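Local coordinates for protein pectate lyase (Bacillus, PDB 3VMV) that probably cleaves polygalacturonate as a secreted pectate lyase of polysaccharide lyase family 1, at residues Val132-Tyr140 with Gln318-Asn326. Numbering follows the deposited sequence.
Sequences VWIDHNEFY and QHSGVGVIN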
# COMPACT_ATOMS: atom_id res chain seq x y z
N VAL A 132 -8.08 6.74 -2.12
CA VAL A 132 -6.91 6.46 -2.89
C VAL A 132 -6.93 5.00 -3.29
O VAL A 132 -7.17 4.14 -2.43
CB VAL A 132 -5.69 6.69 -2.03
CG1 VAL A 132 -4.42 6.32 -2.78
CG2 VAL A 132 -5.61 8.15 -1.51
N TRP A 133 -6.72 4.74 -4.57
CA TRP A 133 -6.69 3.38 -5.10
C TRP A 133 -5.30 3.11 -5.70
O TRP A 133 -4.89 3.83 -6.63
CB TRP A 133 -7.80 3.27 -6.15
CG TRP A 133 -8.00 1.89 -6.71
CD1 TRP A 133 -7.70 0.71 -6.07
CD2 TRP A 133 -8.60 1.54 -7.95
NE1 TRP A 133 -8.06 -0.37 -6.87
CE2 TRP A 133 -8.60 0.12 -8.04
CE3 TRP A 133 -9.11 2.30 -9.03
CZ2 TRP A 133 -9.13 -0.56 -9.12
CZ3 TRP A 133 -9.65 1.62 -10.11
CH2 TRP A 133 -9.63 0.22 -10.16
N ILE A 134 -4.58 2.14 -5.12
CA ILE A 134 -3.23 1.77 -5.56
C ILE A 134 -3.39 0.37 -6.16
O ILE A 134 -3.61 -0.57 -5.40
CB ILE A 134 -2.33 1.78 -4.37
CG1 ILE A 134 -2.19 3.23 -3.91
CG2 ILE A 134 -0.92 1.13 -4.71
CD1 ILE A 134 -1.57 3.39 -2.50
N ASP A 135 -3.36 0.30 -7.50
CA ASP A 135 -3.80 -0.92 -8.21
C ASP A 135 -2.83 -1.34 -9.29
O ASP A 135 -2.37 -0.56 -10.09
CB ASP A 135 -5.17 -0.62 -8.81
CG ASP A 135 -5.73 -1.79 -9.62
OD1 ASP A 135 -6.20 -2.75 -8.99
OD2 ASP A 135 -5.67 -1.73 -10.86
N HIS A 136 -2.52 -2.63 -9.34
CA HIS A 136 -1.77 -3.19 -10.46
C HIS A 136 -0.38 -2.59 -10.64
O HIS A 136 0.08 -2.38 -11.75
CB HIS A 136 -2.59 -3.13 -11.77
CG HIS A 136 -3.53 -4.28 -11.95
ND1 HIS A 136 -4.88 -4.17 -11.69
CD2 HIS A 136 -3.32 -5.57 -12.30
CE1 HIS A 136 -5.47 -5.33 -11.96
NE2 HIS A 136 -4.54 -6.20 -12.31
N ASN A 137 0.28 -2.36 -9.51
CA ASN A 137 1.65 -1.88 -9.51
C ASN A 137 2.62 -2.96 -9.04
O ASN A 137 2.20 -4.03 -8.59
CB ASN A 137 1.77 -0.70 -8.57
CG ASN A 137 0.71 0.37 -8.83
OD1 ASN A 137 -0.16 0.65 -7.94
ND2 ASN A 137 0.77 0.99 -9.96
N GLU A 138 3.91 -2.64 -9.09
CA GLU A 138 4.94 -3.53 -8.54
C GLU A 138 5.88 -2.67 -7.74
O GLU A 138 6.30 -1.62 -8.20
CB GLU A 138 5.69 -4.29 -9.63
CG GLU A 138 4.72 -5.20 -10.38
CD GLU A 138 5.35 -6.14 -11.39
OE1 GLU A 138 6.57 -6.42 -11.33
OE2 GLU A 138 4.61 -6.65 -12.26
N PHE A 139 6.21 -3.16 -6.55
CA PHE A 139 7.04 -2.42 -5.60
C PHE A 139 8.11 -3.35 -5.10
O PHE A 139 7.79 -4.49 -4.70
CB PHE A 139 6.21 -1.96 -4.39
CG PHE A 139 4.95 -1.21 -4.76
CD1 PHE A 139 5.02 0.04 -5.37
CD2 PHE A 139 3.70 -1.74 -4.47
CE1 PHE A 139 3.87 0.76 -5.72
CE2 PHE A 139 2.53 -1.03 -4.79
CZ PHE A 139 2.61 0.22 -5.42
N TYR A 140 9.36 -2.91 -5.05
CA TYR A 140 10.41 -3.83 -4.61
C TYR A 140 11.68 -3.06 -4.26
O TYR A 140 11.81 -1.89 -4.65
CB TYR A 140 10.69 -4.90 -5.68
CG TYR A 140 10.98 -4.43 -7.07
CD1 TYR A 140 12.30 -4.27 -7.52
CD2 TYR A 140 9.94 -4.16 -7.96
CE1 TYR A 140 12.57 -3.89 -8.81
CE2 TYR A 140 10.21 -3.76 -9.28
CZ TYR A 140 11.53 -3.64 -9.68
OH TYR A 140 11.87 -3.22 -10.96
N GLN A 318 -1.52 -14.78 -11.88
CA GLN A 318 -1.73 -14.47 -13.29
C GLN A 318 -1.95 -13.02 -13.57
O GLN A 318 -1.56 -12.54 -14.67
CB GLN A 318 -2.91 -15.27 -13.83
CG GLN A 318 -2.64 -16.77 -13.71
CD GLN A 318 -3.84 -17.60 -14.06
OE1 GLN A 318 -4.16 -18.57 -13.37
NE2 GLN A 318 -4.52 -17.24 -15.15
N HIS A 319 -2.55 -12.29 -12.63
CA HIS A 319 -3.07 -10.98 -13.00
C HIS A 319 -2.60 -9.83 -12.13
O HIS A 319 -2.97 -8.66 -12.41
CB HIS A 319 -4.59 -10.99 -13.04
CG HIS A 319 -5.16 -12.01 -13.95
ND1 HIS A 319 -5.02 -11.96 -15.32
CD2 HIS A 319 -5.86 -13.14 -13.69
CE1 HIS A 319 -5.63 -13.00 -15.86
NE2 HIS A 319 -6.15 -13.73 -14.90
N SER A 320 -1.80 -10.12 -11.11
CA SER A 320 -1.21 -9.01 -10.34
C SER A 320 -0.07 -8.33 -11.10
O SER A 320 0.53 -8.89 -12.00
CB SER A 320 -0.79 -9.48 -8.94
OG SER A 320 0.28 -10.40 -9.01
N GLY A 321 0.23 -7.10 -10.69
CA GLY A 321 1.37 -6.37 -11.22
C GLY A 321 1.10 -5.62 -12.51
O GLY A 321 -0.06 -5.38 -12.91
N VAL A 322 2.21 -5.19 -13.14
CA VAL A 322 2.14 -4.29 -14.30
C VAL A 322 1.97 -5.04 -15.61
O VAL A 322 2.23 -6.25 -15.68
CB VAL A 322 3.39 -3.38 -14.37
CG1 VAL A 322 3.47 -2.51 -13.12
CG2 VAL A 322 4.69 -4.20 -14.57
N GLY A 323 1.59 -4.29 -16.64
CA GLY A 323 1.40 -4.85 -17.97
C GLY A 323 0.13 -5.67 -18.13
O GLY A 323 0.02 -6.41 -19.12
N VAL A 324 -0.79 -5.58 -17.18
CA VAL A 324 -2.03 -6.37 -17.21
C VAL A 324 -3.22 -5.50 -17.63
O VAL A 324 -3.99 -5.88 -18.53
CB VAL A 324 -2.31 -7.01 -15.83
CG1 VAL A 324 -3.57 -7.87 -15.91
CG2 VAL A 324 -1.11 -7.88 -15.43
N ILE A 325 -3.37 -4.34 -16.99
CA ILE A 325 -4.55 -3.48 -17.17
C ILE A 325 -4.40 -2.40 -18.24
O ILE A 325 -5.40 -1.83 -18.67
CB ILE A 325 -4.99 -2.79 -15.85
CG1 ILE A 325 -3.90 -1.86 -15.30
CG2 ILE A 325 -5.37 -3.80 -14.81
CD1 ILE A 325 -4.00 -0.45 -15.81
N ASN A 326 -3.18 -2.11 -18.68
CA ASN A 326 -3.00 -0.93 -19.53
C ASN A 326 -1.81 -0.94 -20.48
O ASN A 326 -0.89 -0.13 -20.33
CB ASN A 326 -2.95 0.34 -18.67
CG ASN A 326 -3.06 1.59 -19.49
OD1 ASN A 326 -2.20 2.47 -19.41
ND2 ASN A 326 -4.11 1.69 -20.30
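His136 and Glu138 meet the C-terminal tail 320-326 at Gly321, Val322 and Ile325. The imidazole of His136 is the buried centre of the contact. CG2 of Ile325 sits over one face of the ring in a CH-pi contact. Gly321 O lies at the ring edge, near the ring plane, 3.3 Å from His136 CD2. His319 O is also near the plane of the ring, 2.9 Å from His136 NE2. Asp135 helps to set the rotation of the ring. His136 ND1 gives its hydrogen to Asp135 OD2 at 2.7 Å. The oxygen lies in the plane of the ring, and ND1 comes to it from above the carboxylate plane, 40° out. The other carboxylate oxygen, OD1, bonds Ser168 OG. Trp169 also stacks on His136. Replacing His136 with an alanine would probably open a gap beneath Ile325 and leave Asp135 OD2 without its imidazole partner.

The second close point is Glu138. Its CG stands anti to the carbonyl carbon (chi1 -63°), and the chain then runs extended to the tail. Glu138 OE2 accepts the backbone N-H of Val322 N at 2.9 Å, on its anti side. Glu138 OE2 also lies 3.4 Å from Gly321 CA. Val322 straddles this site: CG2 touches Glu138 OE2, and Val322 CG1 lies 3.7 Å from His136 O.

Packing is looser on the solvent side. Exposed Val324 brings only CB and CG1 near the His136 ring, with Val324 CB 3.9 Å from His136 CD2. The ring of exposed His319 leads off from the contact, and its side chain touches Trp169.

The tail 320-326 follows helix 309-319. It packs on the outside of the parallel beta-helix that characterises polysaccharide lyase family 1, at the turn between strands 132-135 and 138-140.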